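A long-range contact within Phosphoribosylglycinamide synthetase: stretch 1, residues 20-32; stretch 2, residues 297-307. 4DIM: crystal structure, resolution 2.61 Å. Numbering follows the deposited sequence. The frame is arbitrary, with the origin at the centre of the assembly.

Stretch 1 20-32: LGLYKAAKELGIH
Stretch 2 297-307: YYKMIASMAIS

Two helices from distant parts of one chain, the helix that runs to L29 and the helix that runs to A305, pack with their axes 8.6 Å apart at closest approach and their N-to-C directions 72° apart (signed crossing angle -72°). The register is set by two CA pairs, L22 with Y298 at 5.3 Å and A25 with K299 at 5.5 Å. No hydrogen bond crosses the contact, which buries 552 Å² over both sides and is held mainly by apolar packing.

Both backbones follow regular i to i+4 hydrogen bonding, from K24 N to L20 O (2.9 Å) in the first helix and from I301 N to Y297 O (2.9 Å) in the second. At G21 (phi/psi -70/-38) the backbone itself lies on the Y298 ring: G21 CA sits 3.8 Å from the ring centroid, 11° off the normal, a CH-pi contact over the face, and G21 O is 3.6 Å from Y298 CG. Glycine suits this place because an ideal CB would point toward the second helix and fall 2.4 Å from Y298 CZ, a clash. Y298 is m at chi1, with chi2 at -70°, and its OH is hydrogen-bonded elsewhere in the structure.

L22 (t, p) starts sideways, but its end comes nearer. Its CD1 lies 3.5 Å from Y298 O, 3.8 Å from I301 CG2 and 4.0 Å from A302 CB, while L22 CB lies 4.0 Å from Y298 CD1. A branched apolar side chain can thus touch Y298, I301 and A302, which lie on one face of the opposing helix. A25 points toward the partner, and its small methyl permits close approach: A25 CB is 3.5 Å from Y298 CB and 4.0 Å from K299 CG.

Toward the exposed side, K299 extends with chi1 m and chi2 to chi4 all t, so that its aliphatic part can pack while its amine reaches farther out. E28 (chi1 m, chi2 t) places CB 3.9 Å from K299 CE; E28 OE1 and K299 NZ are opposite charges 4.3 Å apart, too far for a salt bridge. Within the first helix, K24 NZ and E28 OE2 form a long salt bridge at 3.9 Å.

L29 (m, t) continues the apolar surface, with CD2 3.9 Å from K299 CD and CD1 4.0 Å from A302 CB. A302, an alanine pointing toward the first stretch, offers a compact surface on which leucines can pack. The nearby S303 (p) turns its OG back to K299 O, 2.9 Å away, satisfying its polar group within its own helix.

G30 ends the helix in a Schellman motif: G30 N bonds to K27 O (2.8 Å) and I31 N to A26 O (2.9 Å). Its phi/psi of 87/28 favours glycine. I31 (-92/145; m, t) then points back toward the second stretch, where its CD1 meets I306 CD1 at 3.7 Å and A302 CB at 4.3 Å. I306 (p, t) has itself left helical geometry, at -82/20.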

# COMPACT_ATOMS: atom_id res chain seq x y z
N LEU A 20 -5.87 11.51 -5.72
CA LEU A 20 -5.79 12.76 -6.47
C LEU A 20 -4.37 13.19 -6.86
O LEU A 20 -4.24 14.08 -7.70
CB LEU A 20 -6.53 13.93 -5.77
CG LEU A 20 -6.14 14.49 -4.41
CD1 LEU A 20 -4.69 15.12 -4.38
CD2 LEU A 20 -7.16 15.58 -4.00
N GLY A 21 -3.34 12.58 -6.29
CA GLY A 21 -1.96 12.94 -6.59
C GLY A 21 -1.53 12.56 -7.99
O GLY A 21 -0.79 13.29 -8.66
N LEU A 22 -2.00 11.42 -8.42
CA LEU A 22 -1.71 10.95 -9.74
C LEU A 22 -2.51 11.72 -10.80
O LEU A 22 -2.00 11.96 -11.89
CB LEU A 22 -2.00 9.48 -9.78
CG LEU A 22 -1.64 8.73 -10.99
CD1 LEU A 22 -0.13 8.79 -11.25
CD2 LEU A 22 -2.06 7.34 -10.83
N TYR A 23 -3.73 12.17 -10.46
CA TYR A 23 -4.54 13.02 -11.34
C TYR A 23 -3.88 14.39 -11.47
O TYR A 23 -3.86 14.97 -12.55
CB TYR A 23 -5.98 13.16 -10.81
CG TYR A 23 -6.84 11.95 -11.06
CD1 TYR A 23 -7.56 11.80 -12.26
CD2 TYR A 23 -6.98 10.96 -10.10
CE1 TYR A 23 -8.34 10.67 -12.50
CE2 TYR A 23 -7.78 9.83 -10.33
CZ TYR A 23 -8.49 9.71 -11.52
OH TYR A 23 -9.23 8.60 -11.79
N LYS A 24 -3.34 14.89 -10.38
CA LYS A 24 -2.68 16.19 -10.35
C LYS A 24 -1.38 16.15 -11.19
O LYS A 24 -1.13 17.05 -12.00
CB LYS A 24 -2.38 16.59 -8.89
CG LYS A 24 -2.05 18.07 -8.72
CD LYS A 24 -1.24 18.38 -7.46
CE LYS A 24 0.25 18.52 -7.72
NZ LYS A 24 1.02 18.83 -6.48
N ALA A 25 -0.59 15.10 -11.02
CA ALA A 25 0.69 14.92 -11.73
C ALA A 25 0.47 14.78 -13.21
O ALA A 25 1.13 15.46 -14.00
CB ALA A 25 1.42 13.71 -11.19
N ALA A 26 -0.47 13.92 -13.59
CA ALA A 26 -0.88 13.76 -14.99
C ALA A 26 -1.30 15.11 -15.62
O ALA A 26 -0.88 15.42 -16.73
CB ALA A 26 -2.03 12.78 -15.07
N LYS A 27 -2.05 15.94 -14.88
CA LYS A 27 -2.43 17.27 -15.38
C LYS A 27 -1.17 18.15 -15.55
O LYS A 27 -0.96 18.67 -16.63
CB LYS A 27 -3.44 17.96 -14.44
CG LYS A 27 -4.19 19.11 -15.09
CD LYS A 27 -5.28 19.73 -14.21
CE LYS A 27 -6.21 20.63 -15.00
NZ LYS A 27 -6.77 21.76 -14.17
N GLU A 28 -0.29 18.22 -14.51
CA GLU A 28 0.96 19.01 -14.57
C GLU A 28 1.83 18.61 -15.79
O GLU A 28 2.49 19.47 -16.38
CB GLU A 28 1.78 18.86 -13.27
CG GLU A 28 1.25 19.64 -12.08
CD GLU A 28 2.13 19.54 -10.84
OE1 GLU A 28 2.90 20.50 -10.57
OE2 GLU A 28 2.09 18.49 -10.17
N LEU A 29 1.83 17.32 -16.14
CA LEU A 29 2.56 16.80 -17.31
C LEU A 29 1.88 17.11 -18.66
O LEU A 29 2.50 16.91 -19.69
CB LEU A 29 2.69 15.28 -17.20
CG LEU A 29 3.63 14.74 -16.15
CD1 LEU A 29 3.51 13.25 -16.07
CD2 LEU A 29 5.05 15.10 -16.43
N GLY A 30 0.62 17.53 -18.66
CA GLY A 30 -0.16 17.79 -19.86
C GLY A 30 -0.86 16.56 -20.42
O GLY A 30 -1.13 16.52 -21.62
N ILE A 31 -1.21 15.56 -19.57
CA ILE A 31 -1.85 14.30 -19.97
C ILE A 31 -3.37 14.46 -19.87
O ILE A 31 -3.85 15.08 -18.93
CB ILE A 31 -1.33 13.10 -19.08
CG1 ILE A 31 0.16 12.86 -19.27
CG2 ILE A 31 -2.10 11.77 -19.29
CD1 ILE A 31 0.72 11.77 -18.38
N HIS A 32 -4.10 13.81 -20.78
CA HIS A 32 -5.57 13.81 -20.81
C HIS A 32 -6.06 12.64 -19.93
O HIS A 32 -5.93 11.47 -20.30
CB HIS A 32 -6.07 13.67 -22.26
CG HIS A 32 -7.55 13.69 -22.38
ND1 HIS A 32 -8.23 14.84 -22.76
CD2 HIS A 32 -8.45 12.71 -22.14
CE1 HIS A 32 -9.51 14.51 -22.75
NE2 HIS A 32 -9.69 13.25 -22.37
N TYR A 297 7.41 11.53 -7.85
CA TYR A 297 7.14 10.11 -7.93
C TYR A 297 5.81 9.82 -8.60
O TYR A 297 5.76 8.89 -9.39
CB TYR A 297 7.19 9.55 -6.53
CG TYR A 297 7.19 8.05 -6.44
CD1 TYR A 297 8.11 7.29 -7.14
CD2 TYR A 297 6.35 7.40 -5.54
CE1 TYR A 297 8.17 5.91 -6.99
CE2 TYR A 297 6.37 6.02 -5.42
CZ TYR A 297 7.30 5.27 -6.13
OH TYR A 297 7.38 3.92 -5.95
N TYR A 298 4.75 10.65 -8.41
CA TYR A 298 3.54 10.48 -9.21
C TYR A 298 3.82 10.70 -10.66
O TYR A 298 3.10 10.16 -11.48
CB TYR A 298 2.41 11.39 -8.80
CG TYR A 298 1.79 11.10 -7.44
CD1 TYR A 298 1.01 9.96 -7.24
CD2 TYR A 298 1.95 11.99 -6.37
CE1 TYR A 298 0.43 9.71 -6.00
CE2 TYR A 298 1.39 11.72 -5.13
CZ TYR A 298 0.56 10.63 -4.97
OH TYR A 298 -0.10 10.50 -3.77
N LYS A 299 4.81 11.54 -11.00
CA LYS A 299 5.18 11.83 -12.38
C LYS A 299 5.92 10.66 -12.96
O LYS A 299 5.75 10.39 -14.13
CB LYS A 299 6.02 13.10 -12.50
CG LYS A 299 5.16 14.34 -12.37
CD LYS A 299 5.90 15.59 -12.69
CE LYS A 299 4.98 16.77 -12.54
NZ LYS A 299 5.69 18.05 -12.74
N MSE A 300 6.71 9.95 -12.14
CA MSE A 300 7.43 8.74 -12.55
C MSE A 300 6.43 7.64 -12.84
O MSE A 300 6.56 6.94 -13.84
CB MSE A 300 8.43 8.27 -11.47
CG MSE A 300 9.67 9.13 -11.37
SE MSE A 300 10.72 8.84 -9.81
CE MSE A 300 11.19 7.01 -10.22
N ILE A 301 5.38 7.57 -12.00
CA ILE A 301 4.31 6.58 -12.19
C ILE A 301 3.52 6.87 -13.48
O ILE A 301 3.33 5.96 -14.29
CB ILE A 301 3.39 6.56 -10.95
CG1 ILE A 301 4.15 5.98 -9.75
CG2 ILE A 301 2.11 5.77 -11.23
CD1 ILE A 301 3.47 6.17 -8.44
N ALA A 302 3.06 8.10 -13.65
CA ALA A 302 2.24 8.51 -14.80
C ALA A 302 3.00 8.44 -16.10
O ALA A 302 2.45 7.99 -17.10
CB ALA A 302 1.74 9.94 -14.60
N SER A 303 4.24 8.93 -16.13
CA SER A 303 5.07 8.89 -17.35
C SER A 303 5.38 7.45 -17.75
O SER A 303 5.35 7.14 -18.92
CB SER A 303 6.36 9.68 -17.16
OG SER A 303 7.26 9.04 -16.26
N MSE A 304 5.69 6.57 -16.78
CA MSE A 304 5.98 5.18 -17.09
C MSE A 304 4.79 4.54 -17.76
O MSE A 304 4.94 3.91 -18.82
CB MSE A 304 6.33 4.41 -15.80
CG MSE A 304 6.90 2.99 -16.06
SE MSE A 304 7.75 2.21 -14.50
CE MSE A 304 6.33 2.42 -13.23
N ALA A 305 3.59 4.74 -17.14
CA ALA A 305 2.30 4.23 -17.64
C ALA A 305 2.12 4.49 -19.10
O ALA A 305 1.76 3.56 -19.82
CB ALA A 305 1.12 4.85 -16.88
N ILE A 306 2.31 5.76 -19.53
CA ILE A 306 2.06 6.16 -20.94
C ILE A 306 3.24 5.82 -21.92
O ILE A 306 3.29 6.40 -23.02
CB ILE A 306 1.68 7.68 -21.05
CG1 ILE A 306 2.83 8.64 -20.61
CG2 ILE A 306 0.43 7.97 -20.25
CD1 ILE A 306 2.69 10.08 -21.08
N SER A 307 4.14 4.87 -21.54
CA SER A 307 5.27 4.41 -22.35
C SER A 307 6.32 5.52 -22.52
O SER A 307 6.91 5.66 -23.59
CB SER A 307 4.80 3.85 -23.69
OG SER A 307 5.62 2.78 -24.13